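Local coordinates for Lmo0181 protein (Listeria monocytogenes serovar 1/2a, PDB 5F7V) that binds the cyclic alpha-glucan cycloalternan at the bacterial cell surface, probably as the substrate-capturing lipoprotein of an ABC transporter, at residues Thr178-Tyr183 and Lys359-Ile364; Phe182-Ala187 and Ala277-Ala282; Asp366-Glu371 and Lys387-Asn392; Thr78-Ala83 and Phe114-Lys119. One frame throughout, in Å; residues are numbered along the deposited sequence. Where two conformers were deposited one is given.

Contact 1 (Thr178-Tyr183 and Lys359-Ile364). With GLC (alpha-D-glucopyranose), chain B.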
# COMPACT_ATOMS: atom_id res chain seq x y z
N THR A 178 -1.88 7.74 10.09
CA THR A 178 -1.42 8.47 8.92
C THR A 178 -2.62 8.76 8.02
O THR A 178 -3.67 8.14 8.17
CB THR A 178 -0.40 7.64 8.11
OG1 THR A 178 -1.10 6.47 7.64
CG2 THR A 178 0.83 7.31 8.92
N MET A 179 -2.45 9.68 7.08
CA MET A 179 -3.49 9.93 6.09
C MET A 179 -3.83 8.66 5.34
O MET A 179 -5.01 8.40 5.07
CB MET A 179 -3.05 11.07 5.15
CG MET A 179 -4.07 11.29 4.04
SD MET A 179 -5.66 11.94 4.64
CE MET A 179 -5.45 13.64 4.15
N ASN A 180 -2.83 7.87 4.95
CA ASN A 180 -3.12 6.67 4.16
C ASN A 180 -3.93 5.68 4.95
O ASN A 180 -4.87 5.08 4.41
CB ASN A 180 -1.84 5.99 3.67
CG ASN A 180 -1.73 5.96 2.17
OD1 ASN A 180 -2.09 6.92 1.47
ND2 ASN A 180 -1.24 4.84 1.66
N GLU A 181 -3.64 5.55 6.24
CA GLU A 181 -4.44 4.62 7.05
C GLU A 181 -5.82 5.20 7.31
O GLU A 181 -6.83 4.50 7.39
CB GLU A 181 -3.73 4.33 8.36
CG GLU A 181 -4.28 3.11 9.08
CD GLU A 181 -3.90 1.79 8.45
OE1 GLU A 181 -3.07 1.72 7.49
OE2 GLU A 181 -4.43 0.76 8.97
N PHE A 182 -5.85 6.52 7.48
CA PHE A 182 -7.09 7.16 7.95
C PHE A 182 -8.19 7.18 6.93
O PHE A 182 -9.34 7.13 7.35
CB PHE A 182 -6.77 8.58 8.38
CG PHE A 182 -7.92 9.21 9.13
CD1 PHE A 182 -8.33 8.65 10.34
CD2 PHE A 182 -8.60 10.30 8.65
CE1 PHE A 182 -9.38 9.18 11.05
CE2 PHE A 182 -9.66 10.83 9.36
CZ PHE A 182 -10.05 10.25 10.55
N TYR A 183 -7.91 7.24 5.64
CA TYR A 183 -9.09 7.25 4.75
C TYR A 183 -9.84 5.92 4.89
O TYR A 183 -11.05 5.86 4.74
CB TYR A 183 -8.79 7.59 3.29
CG TYR A 183 -7.96 6.63 2.47
CD1 TYR A 183 -8.54 5.54 1.85
CD2 TYR A 183 -6.60 6.81 2.28
CE1 TYR A 183 -7.81 4.69 1.04
CE2 TYR A 183 -5.86 5.98 1.48
CZ TYR A 183 -6.47 4.92 0.89
OH TYR A 183 -5.73 4.10 0.07
N LYS A 359 -4.13 15.20 -7.30
CA LYS A 359 -2.73 15.52 -7.62
C LYS A 359 -1.88 15.90 -6.41
O LYS A 359 -0.67 15.72 -6.50
CB LYS A 359 -2.64 16.59 -8.70
CG LYS A 359 -3.02 17.98 -8.25
CD LYS A 359 -2.64 19.01 -9.30
CE LYS A 359 -2.99 20.39 -8.79
NZ LYS A 359 -2.88 21.36 -9.90
N ASP A 360 -2.48 16.37 -5.32
CA ASP A 360 -1.73 16.86 -4.17
C ASP A 360 -1.71 15.83 -3.05
O ASP A 360 -1.42 16.21 -1.94
CB ASP A 360 -2.34 18.16 -3.66
CG ASP A 360 -2.26 19.29 -4.66
OD1 ASP A 360 -1.14 19.52 -5.17
OD2 ASP A 360 -3.33 19.91 -4.93
N TRP A 361 -1.95 14.55 -3.32
CA TRP A 361 -2.08 13.58 -2.25
C TRP A 361 -0.88 13.51 -1.33
O TRP A 361 -1.03 13.55 -0.11
CB TRP A 361 -2.32 12.19 -2.82
CG TRP A 361 -2.55 11.15 -1.75
CD1 TRP A 361 -1.73 10.13 -1.40
CD2 TRP A 361 -3.68 11.06 -0.89
NE1 TRP A 361 -2.30 9.40 -0.40
CE2 TRP A 361 -3.51 9.94 -0.06
CE3 TRP A 361 -4.83 11.82 -0.73
CZ2 TRP A 361 -4.45 9.56 0.89
CZ3 TRP A 361 -5.75 11.47 0.23
CH2 TRP A 361 -5.57 10.31 1.03
N ASN A 362 0.33 13.40 -1.88
CA ASN A 362 1.49 13.26 -1.02
C ASN A 362 1.74 14.52 -0.18
O ASN A 362 2.10 14.40 1.00
CB ASN A 362 2.71 12.79 -1.82
CG ASN A 362 2.62 11.32 -2.28
OD1 ASN A 362 1.88 10.48 -1.73
ND2 ASN A 362 3.38 11.00 -3.33
N LYS A 363 1.47 15.69 -0.74
CA LYS A 363 1.64 16.95 -0.04
C LYS A 363 0.63 17.08 1.10
O LYS A 363 0.99 17.42 2.25
CB LYS A 363 1.47 18.08 -1.05
CG LYS A 363 1.74 19.39 -0.40
CD LYS A 363 1.14 20.57 -1.13
CE LYS A 363 1.49 20.63 -2.59
NZ LYS A 363 1.85 22.05 -2.83
N ILE A 364 -0.64 16.81 0.83
CA ILE A 364 -1.64 16.88 1.89
C ILE A 364 -1.38 15.78 2.92
O ILE A 364 -1.60 16.02 4.11
CB ILE A 364 -3.11 16.94 1.42
CG1 ILE A 364 -3.63 15.63 0.80
CG2 ILE A 364 -3.30 18.13 0.50
CD1 ILE A 364 -5.10 15.65 0.45
C1 GLC B . 1.57 2.99 3.02
C2 GLC B . 2.59 2.73 4.11
C3 GLC B . 2.34 1.34 4.71
C4 GLC B . 0.91 1.26 5.21
C5 GLC B . -0.10 1.72 4.14
C6 GLC B . -1.52 1.90 4.67
O2 GLC B . 3.93 2.84 3.61
O3 GLC B . 3.27 1.18 5.79
O4 GLC B . 0.57 -0.10 5.54
O5 GLC B . 0.24 2.97 3.54
O6 GLC B . -1.50 2.87 5.71
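The six-membered half of the Trp361 indole is the bump here, and the first turn of helix 179-187, lined by Met179, Asn180 and Tyr183, provides the hollow. With CG anti to the backbone N (chi1 -177°), the indole reaches out from the start of its own helix until its CH2 rests 3.5 Å from Met179 CG. The Met179 chain bends beyond that point, so its sulfur sits obliquely beside the ring, 4.8 Å from SD to the six-membered-ring centroid of Trp361, a Met-aromatic contact. The Met179 methyl CE curls on to Ile364 CD1, 4.2 Å away. Tyr183 walls the hollow at a steep tilt, the two ring planes 72° apart and its CD2 3.8 Å from Trp361 CZ2. Tryptophan suits the place because its polar N-H lies at the rim: NE1 donates in the ring plane to Asn180 OD1 (3.1 Å), nearly along the C=O axis. The bond helps set the amide's rotation; ND2 donates to O5 of the chain B glucose (3.0 Å) and is also hydrogen-bonded to Glu77. Glu181 OE1 accepts from that glucose's O6 (2.6 Å). Trp361 is thus a second-shell residue behind Asn180 in the glycan pocket of a bacterial extracellular solute-binding protein.

Contact 2 (Phe182-Ala187 and Ala277-Ala282). With GLC (alpha-D-glucopyranose), chain C; GLC (alpha-D-glucopyranose), chain B.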
# COMPACT_ATOMS: atom_id res chain seq x y z
N PHE A 182 -5.85 6.52 7.48
CA PHE A 182 -7.09 7.16 7.95
C PHE A 182 -8.19 7.18 6.93
O PHE A 182 -9.34 7.13 7.35
CB PHE A 182 -6.77 8.58 8.38
CG PHE A 182 -7.92 9.21 9.13
CD1 PHE A 182 -8.33 8.65 10.34
CD2 PHE A 182 -8.60 10.30 8.65
CE1 PHE A 182 -9.38 9.18 11.05
CE2 PHE A 182 -9.66 10.83 9.36
CZ PHE A 182 -10.05 10.25 10.55
N TYR A 183 -7.91 7.24 5.64
CA TYR A 183 -9.09 7.25 4.75
C TYR A 183 -9.84 5.92 4.89
O TYR A 183 -11.05 5.86 4.74
CB TYR A 183 -8.79 7.59 3.29
CG TYR A 183 -7.96 6.63 2.47
CD1 TYR A 183 -8.54 5.54 1.85
CD2 TYR A 183 -6.60 6.81 2.28
CE1 TYR A 183 -7.81 4.69 1.04
CE2 TYR A 183 -5.86 5.98 1.48
CZ TYR A 183 -6.47 4.92 0.89
OH TYR A 183 -5.73 4.10 0.07
N LYS A 184 -9.11 4.83 5.16
CA LYS A 184 -9.74 3.54 5.47
C LYS A 184 -10.45 3.52 6.82
O LYS A 184 -11.59 3.10 6.91
CB LYS A 184 -8.68 2.47 5.39
CG LYS A 184 -9.16 1.11 5.83
CD LYS A 184 -8.06 0.07 5.95
CE LYS A 184 -7.03 0.38 7.03
NZ LYS A 184 -5.89 -0.57 6.96
N VAL A 185 -9.76 3.93 7.87
CA VAL A 185 -10.35 3.88 9.22
C VAL A 185 -11.55 4.82 9.33
O VAL A 185 -12.55 4.47 9.96
CB VAL A 185 -9.26 4.13 10.30
CG1 VAL A 185 -9.88 4.10 11.67
CG2 VAL A 185 -8.22 3.02 10.20
N ALA A 186 -11.47 5.98 8.68
CA ALA A 186 -12.66 6.85 8.59
C ALA A 186 -13.83 6.14 7.93
O ALA A 186 -14.96 6.18 8.44
CB ALA A 186 -12.31 8.11 7.82
N ALA A 187 -13.54 5.43 6.83
CA ALA A 187 -14.62 4.69 6.16
C ALA A 187 -15.19 3.58 7.00
O ALA A 187 -16.37 3.26 6.87
CB ALA A 187 -14.08 4.13 4.85
N ALA A 277 -14.12 -1.78 6.00
CA ALA A 277 -13.44 -1.05 4.94
C ALA A 277 -11.99 -1.47 4.93
O ALA A 277 -11.33 -1.47 5.99
CB ALA A 277 -13.58 0.45 5.12
N THR A 278 -11.53 -1.85 3.75
CA THR A 278 -10.17 -2.38 3.60
C THR A 278 -9.46 -1.61 2.50
O THR A 278 -10.03 -1.01 1.58
CB THR A 278 -10.23 -3.85 3.25
OG1 THR A 278 -11.01 -3.99 2.07
CG2 THR A 278 -10.84 -4.63 4.44
N HIS A 279 -8.15 -1.59 2.65
CA HIS A 279 -7.28 -0.93 1.66
C HIS A 279 -7.24 -1.73 0.36
O HIS A 279 -7.34 -2.94 0.33
CB HIS A 279 -5.87 -0.83 2.20
CG HIS A 279 -5.64 0.42 2.99
ND1 HIS A 279 -5.01 0.41 4.22
CD2 HIS A 279 -5.89 1.71 2.70
CE1 HIS A 279 -4.89 1.66 4.64
NE2 HIS A 279 -5.40 2.46 3.73
N PHE A 280 -7.04 -1.01 -0.73
CA PHE A 280 -6.70 -1.54 -2.06
C PHE A 280 -5.61 -0.65 -2.63
O PHE A 280 -5.80 0.54 -2.83
CB PHE A 280 -7.92 -1.55 -2.98
CG PHE A 280 -7.63 -2.16 -4.32
CD1 PHE A 280 -7.74 -3.54 -4.50
CD2 PHE A 280 -7.18 -1.37 -5.37
CE1 PHE A 280 -7.46 -4.10 -5.73
CE2 PHE A 280 -6.88 -1.94 -6.59
CZ PHE A 280 -7.03 -3.28 -6.74
N PHE A 281 -4.48 -1.26 -2.88
CA PHE A 281 -3.31 -0.57 -3.44
C PHE A 281 -2.92 -1.25 -4.73
O PHE A 281 -3.18 -2.41 -4.94
CB PHE A 281 -2.17 -0.59 -2.41
CG PHE A 281 -2.45 0.23 -1.19
CD1 PHE A 281 -2.70 1.60 -1.31
CD2 PHE A 281 -2.40 -0.33 0.06
CE1 PHE A 281 -2.96 2.35 -0.19
CE2 PHE A 281 -2.67 0.43 1.19
CZ PHE A 281 -2.94 1.77 1.06
N ALA A 282 -2.24 -0.51 -5.58
CA ALA A 282 -1.72 -1.06 -6.82
C ALA A 282 -0.49 -0.33 -7.27
O ALA A 282 -0.42 0.89 -7.10
CB ALA A 282 -2.74 -1.01 -7.95
C1 GLC C . 2.85 -0.77 -0.56
C2 GLC C . 2.26 -0.90 -1.94
C3 GLC C . 2.01 0.47 -2.54
C4 GLC C . 1.21 1.34 -1.58
C5 GLC C . 1.91 1.42 -0.23
C6 GLC C . 1.09 2.17 0.81
O2 GLC C . 3.17 -1.66 -2.75
O3 GLC C . 1.27 0.29 -3.75
O4 GLC C . 1.17 2.66 -2.12
O5 GLC C . 2.08 0.08 0.28
O6 GLC C . 1.83 1.97 2.04
C1 GLC B . 1.57 2.99 3.02
C2 GLC B . 2.59 2.73 4.11
C3 GLC B . 2.34 1.34 4.71
C4 GLC B . 0.91 1.26 5.21
C5 GLC B . -0.10 1.72 4.14
C6 GLC B . -1.52 1.90 4.67
O2 GLC B . 3.93 2.84 3.61
O3 GLC B . 3.27 1.18 5.79
O4 GLC B . 0.57 -0.10 5.54
O5 GLC B . 0.24 2.97 3.54
O6 GLC B . -1.50 2.87 5.71
O HOH W 1 -7.02 1.95 -0.84
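Ring contacts form the middle of this meeting of helix 179-187 with the strand at 278-287. His279 turns an edge to the face of Tyr183 in an offset T-shaped pair, the planes 77° apart and the ring centroids of Tyr183 and His279 separated by 5.2 Å. The imidazole is itself sandwiched: Phe281 CZ lies over one face, and Lys184 crosses the other at about a right angle, its CD 3.8 Å from the His279 ring centroid in a CH-pi contact. A long aliphatic stem suits that second position, since it can cover a ring and still carry a charge past it.

One face of Phe281 receives the C4 and C6 side of the chain C glucose, with C6 over the ring centre; a CH-bearing edge of sugar against an aromatic face is common in sugar-binding sites. His279 CE1 comes within 3.4 Å of C6 of the chain B glucose.

Among the polar links, Lys184 NZ forms salt bridges with Glu270 and Glu181, which would balance its buried charge. His279 NE2 is hydrogen-bonded to the carbonyl oxygen of Asn180, holding the imidazole in its orientation. Water 1 accepts from Tyr183 OH (2.7 Å) and from Phe280 N (3.0 Å), joining the phenol to the strand backbone.

Just ahead of the strand, two alanines let the backbones close up. Ala187 CB touches Ala277 CB at 3.7 Å, and beside them Lys184 CG lies 3.4 Å from Ala277 O, a carbonyl also hydrogen-bonded to Gln188.

Contact 3 (Asp366-Glu371 and Lys387-Asn392)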
# COMPACT_ATOMS: atom_id res chain seq x y z
N ASP A 366 1.58 14.62 3.85
CA ASP A 366 2.66 15.05 4.72
C ASP A 366 2.14 15.97 5.83
O ASP A 366 2.54 15.84 7.00
CB ASP A 366 3.75 15.75 3.92
CG ASP A 366 4.55 14.81 3.05
OD1 ASP A 366 4.57 13.58 3.18
OD2 ASP A 366 5.21 15.37 2.15
N TYR A 367 1.30 16.93 5.45
CA TYR A 367 0.78 17.87 6.46
C TYR A 367 -0.07 17.16 7.51
O TYR A 367 0.13 17.29 8.71
CB TYR A 367 -0.04 18.98 5.80
CG TYR A 367 -0.59 19.95 6.82
CD1 TYR A 367 0.18 21.02 7.27
CD2 TYR A 367 -1.82 19.75 7.42
CE1 TYR A 367 -0.32 21.89 8.23
CE2 TYR A 367 -2.32 20.60 8.39
CZ TYR A 367 -1.56 21.66 8.81
OH TYR A 367 -2.05 22.52 9.79
N THR A 368 -1.00 16.34 7.04
CA THR A 368 -1.89 15.62 7.93
C THR A 368 -1.10 14.68 8.82
O THR A 368 -1.41 14.55 10.00
CB THR A 368 -2.95 14.84 7.13
OG1 THR A 368 -3.78 15.83 6.50
CG2 THR A 368 -3.82 13.96 7.96
N ASN A 369 -0.08 14.02 8.27
CA ASN A 369 0.71 13.10 9.07
C ASN A 369 1.44 13.82 10.18
O ASN A 369 1.56 13.30 11.29
CB ASN A 369 1.71 12.32 8.20
CG ASN A 369 1.02 11.31 7.32
OD1 ASN A 369 -0.12 10.98 7.59
ND2 ASN A 369 1.69 10.82 6.32
N SER A 370 1.90 15.04 9.92
CA SER A 370 2.54 15.82 10.97
C SER A 370 1.50 16.15 12.06
O SER A 370 1.81 16.04 13.24
CB SER A 370 3.15 17.09 10.38
OG SER A 370 3.62 17.97 11.39
N GLU A 371 0.28 16.53 11.68
CA GLU A 371 -0.77 16.83 12.67
C GLU A 371 -1.09 15.60 13.50
O GLU A 371 -1.30 15.70 14.70
CB GLU A 371 -2.02 17.36 11.99
CG GLU A 371 -1.80 18.75 11.40
CD GLU A 371 -1.33 19.80 12.38
OE1 GLU A 371 -2.06 19.96 13.39
OE2 GLU A 371 -0.24 20.41 12.22
N LYS A 387 -9.30 19.52 12.27
CA LYS A 387 -9.60 20.89 11.88
C LYS A 387 -8.46 21.43 11.05
O LYS A 387 -8.65 22.00 9.97
CB LYS A 387 -9.81 21.77 13.09
CG LYS A 387 -10.04 23.22 12.74
CD LYS A 387 -10.08 24.13 13.97
CE LYS A 387 -10.51 25.57 13.65
NZ LYS A 387 -9.62 26.23 12.69
N ASN A 388 -7.24 21.26 11.55
CA ASN A 388 -6.06 21.78 10.83
C ASN A 388 -5.90 21.13 9.46
O ASN A 388 -5.54 21.80 8.50
CB ASN A 388 -4.83 21.58 11.70
CG ASN A 388 -4.85 22.44 12.94
OD1 ASN A 388 -5.65 23.37 13.10
ND2 ASN A 388 -3.97 22.11 13.86
N SER A 389 -6.16 19.83 9.40
CA SER A 389 -6.10 19.11 8.14
C SER A 389 -7.17 19.58 7.16
O SER A 389 -6.89 19.69 5.98
CB SER A 389 -6.27 17.62 8.37
OG SER A 389 -5.21 17.08 9.14
N GLU A 390 -8.38 19.86 7.64
CA GLU A 390 -9.45 20.41 6.79
C GLU A 390 -9.02 21.78 6.25
O GLU A 390 -9.15 22.04 5.04
CB GLU A 390 -10.76 20.52 7.59
CG GLU A 390 -11.97 20.95 6.75
CD GLU A 390 -12.49 22.39 6.91
OE1 GLU A 390 -11.85 23.18 7.65
OE2 GLU A 390 -13.52 22.76 6.26
N ASP A 391 -8.50 22.65 7.10
CA ASP A 391 -8.03 23.97 6.65
C ASP A 391 -6.94 23.87 5.60
O ASP A 391 -6.96 24.59 4.59
CB ASP A 391 -7.50 24.75 7.84
CG ASP A 391 -8.59 25.09 8.87
OD1 ASP A 391 -9.78 25.12 8.45
OD2 ASP A 391 -8.31 25.32 10.07
N ASN A 392 -5.99 22.95 5.82
CA ASN A 392 -4.88 22.83 4.88
C ASN A 392 -5.34 22.28 3.53
O ASN A 392 -4.88 22.73 2.49
CB ASN A 392 -3.82 21.90 5.49
CG ASN A 392 -2.69 21.64 4.53
OD1 ASN A 392 -1.92 22.55 4.29
ND2 ASN A 392 -2.66 20.48 3.94
O HOH W 2 -4.06 24.35 8.86
O HOH W 3 -4.04 18.17 5.18
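Tyr367 and Asn392 meet tip to tip across the two helices and then lie flat on one another. The amide and phenol planes are only 17° apart, and Asn392 CG stands 3.5 Å above the Tyr367 ring plane, offset toward the rim. Asn392 CB adds a CH-pi contact over the same face, 3.8 Å from the Tyr367 ring centroid. Both side chains leave the backbone with CG anti to N, which extends each toward the other helix.

One turn further along, Asn388 ND2 donates to Glu371 OE1 at 2.9 Å, almost perfectly straight (177°). The donor lies above the carboxylate plane, whereas the acceptor lies in the plane of the amide. Where the helices come closest, the residues are small: Thr368 OG1 and Ser389 OG are 3.3 Å apart, a weak hydrogen bond at most; Ile364 O, itself only weakly bonded, is a rival acceptor for the Thr368 proton, while Ser389 OG is hydrogen-bonded to Ala385 O.

Second-shell partners steady these groups. Water 2 joins Tyr367 OH (2.9 Å) to the Asn388 carbonyl, and water 3 joins Thr368 OG1 (2.7 Å) to Asn392 ND2. Lys374 forms a salt bridge with the other Glu371 oxygen, which probably helps keep that carboxylate ionised.

The segments form part of an antiparallel helical hairpin, axes 9.5 Å apart and directed at 165°, made by helices 361-376 and 382-397. On another side of helix 361-376, Asn369 OD1 accepts from Met179 N at the start of helix 179-187.

Contact 4 (Thr78-Ala83 and Phe114-Lys119)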
# COMPACT_ATOMS: atom_id res chain seq x y z
N THR A 78 0.02 8.12 -5.96
CA THR A 78 0.85 9.19 -6.55
C THR A 78 0.63 9.32 -8.04
O THR A 78 1.06 10.28 -8.67
CB THR A 78 2.34 8.96 -6.26
OG1 THR A 78 2.50 8.65 -4.88
CG2 THR A 78 3.21 10.15 -6.55
N PHE A 79 -0.03 8.34 -8.64
CA PHE A 79 -0.22 8.37 -10.09
C PHE A 79 -0.77 9.70 -10.63
O PHE A 79 -0.20 10.21 -11.59
CB PHE A 79 -1.12 7.21 -10.55
CG PHE A 79 -1.57 7.31 -11.98
CD1 PHE A 79 -0.69 7.00 -12.98
CD2 PHE A 79 -2.82 7.76 -12.30
CE1 PHE A 79 -1.10 7.11 -14.30
CE2 PHE A 79 -3.25 7.85 -13.60
CZ PHE A 79 -2.37 7.53 -14.62
N MET A 80 -1.85 10.24 -10.07
CA MET A 80 -2.46 11.41 -10.68
C MET A 80 -1.49 12.59 -10.67
O MET A 80 -1.44 13.36 -11.64
CB MET A 80 -3.76 11.78 -10.00
CG MET A 80 -4.28 13.08 -10.57
SD MET A 80 -5.86 13.55 -9.88
CE MET A 80 -6.66 14.02 -11.41
N GLN A 81 -0.68 12.71 -9.63
CA GLN A 81 0.32 13.77 -9.58
C GLN A 81 1.20 13.72 -10.82
O GLN A 81 1.49 14.76 -11.44
CB GLN A 81 1.19 13.67 -8.33
CG GLN A 81 2.08 14.89 -8.15
CD GLN A 81 2.87 14.90 -6.86
OE1 GLN A 81 2.91 13.94 -6.09
NE2 GLN A 81 3.53 16.01 -6.63
N TYR A 82 1.66 12.53 -11.19
CA TYR A 82 2.54 12.36 -12.36
C TYR A 82 1.82 12.49 -13.68
O TYR A 82 2.28 13.10 -14.64
CB TYR A 82 3.31 11.04 -12.25
CG TYR A 82 4.48 11.12 -11.30
CD1 TYR A 82 4.32 11.40 -9.96
CD2 TYR A 82 5.80 10.93 -11.74
CE1 TYR A 82 5.38 11.48 -9.09
CE2 TYR A 82 6.87 11.02 -10.88
CZ TYR A 82 6.65 11.29 -9.54
OH TYR A 82 7.70 11.40 -8.64
N ALA A 83 0.63 11.92 -13.75
CA ALA A 83 -0.13 11.96 -14.99
C ALA A 83 -0.47 13.39 -15.32
O ALA A 83 -0.28 13.78 -16.46
CB ALA A 83 -1.38 11.10 -14.90
N PHE A 114 -4.34 3.34 -13.35
CA PHE A 114 -3.31 4.00 -14.13
C PHE A 114 -3.86 4.62 -15.39
O PHE A 114 -3.14 4.82 -16.35
CB PHE A 114 -2.11 3.08 -14.37
CG PHE A 114 -1.56 2.57 -13.07
CD1 PHE A 114 -0.79 3.40 -12.29
CD2 PHE A 114 -1.89 1.32 -12.58
CE1 PHE A 114 -0.36 3.01 -11.04
CE2 PHE A 114 -1.47 0.92 -11.36
CZ PHE A 114 -0.72 1.78 -10.58
N LYS A 115 -5.15 4.92 -15.34
CA LYS A 115 -5.83 5.64 -16.41
C LYS A 115 -6.06 7.08 -15.96
O LYS A 115 -6.44 7.32 -14.80
CB LYS A 115 -7.15 4.94 -16.72
CG LYS A 115 -7.94 5.37 -17.94
CD LYS A 115 -9.14 4.46 -18.22
CE LYS A 115 -9.20 3.10 -17.51
NZ LYS A 115 -8.44 1.91 -18.00
N TYR A 116 -5.81 8.01 -16.86
CA TYR A 116 -6.00 9.43 -16.64
C TYR A 116 -6.60 10.02 -17.91
O TYR A 116 -6.10 9.78 -19.00
CB TYR A 116 -4.68 10.12 -16.31
CG TYR A 116 -4.77 11.63 -16.27
CD1 TYR A 116 -5.48 12.27 -15.27
CD2 TYR A 116 -4.14 12.40 -17.23
CE1 TYR A 116 -5.56 13.65 -15.20
CE2 TYR A 116 -4.22 13.78 -17.19
CZ TYR A 116 -4.94 14.40 -16.18
OH TYR A 116 -5.00 15.79 -16.12
N ASP A 117 -7.69 10.77 -17.74
CA ASP A 117 -8.43 11.40 -18.85
C ASP A 117 -8.73 10.38 -19.97
O ASP A 117 -8.52 10.68 -21.15
CB ASP A 117 -7.63 12.58 -19.42
CG ASP A 117 -7.70 13.85 -18.56
OD1 ASP A 117 -8.22 13.85 -17.41
OD2 ASP A 117 -7.21 14.90 -19.05
N GLY A 118 -9.15 9.19 -19.57
CA GLY A 118 -9.54 8.14 -20.51
C GLY A 118 -8.41 7.41 -21.23
O GLY A 118 -8.67 6.65 -22.15
N LYS A 119 -7.16 7.66 -20.83
CA LYS A 119 -5.99 7.07 -21.48
C LYS A 119 -5.14 6.30 -20.46
O LYS A 119 -5.03 6.68 -19.29
CB LYS A 119 -5.15 8.15 -22.13
CG LYS A 119 -5.88 8.85 -23.29
CD LYS A 119 -5.13 10.08 -23.76
CE LYS A 119 -5.24 11.22 -22.77
NZ LYS A 119 -4.62 12.44 -23.35
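A tight beta hairpin is packed here against helix 76-85, whose residues Phe79, Met80 and Ala83 face it. Phe79, its CG anti to the backbone N (chi1 169°), pushes its ring over the strand-side backbone. Phe114 CA sits over one face, 3.8 Å from the Phe79 ring centroid in a CH-pi contact, and Ala83 CB from the ring's own helix lies over the opposite face. Phe114 also directs an edge at the Phe79 face, planes 85° apart, its CD1 3.7 Å from Phe79 CD1. The far rim of Phe79 reaches backbone oxygens: CZ is 3.3 Å from Phe114 O, and CE2 is 3.4 Å from Lys115 O.

The hairpin reverses through a type I' turn from Tyr116 to Lys119, closed by backbone hydrogen bonds in both directions between those two residues. Asp117 and Gly118 occupy its central positions with positive phi, a conformation that glycine adopts easily. Tyr116, just before the turn, projects toward the helix. Alanine fits beneath it: Ala83 CB is 3.7 Å from Tyr116 CG, and Ala83 C lies over one ring face, with Asp117 OD1 over the other. The flexible Met80 chain, bent at its last torsion, brings CE to the ring edge, 4.0 Å from Tyr116 CE1. Lys115 points away from the helix, its NZ bonded to Gln120 and paired in a salt bridge with Asp112.

Along the chain, contact 4 closes first. Helix 179-187 then opens both contact 1 and contact 2, whose centres are about 11 Å apart and which touch; contact 2 closes at its strand, contact 1 later at helix 361-376, and contact 3 follows last. Helix 361-376 links contacts 1 and 3, their centres about 10 Å apart. The centre of contact 4 lies about 17 Å from that of contact 1 and about 25 Å from that of contact 3. A probable hydrogen bond from Asn362 to Thr78 connects contacts 1 and 4, and contacts 2 and 4 reach the same mixed sheet. Contacts 1 and 2 line the cycloalternan pocket; contacts 3 and 4 back it from further out.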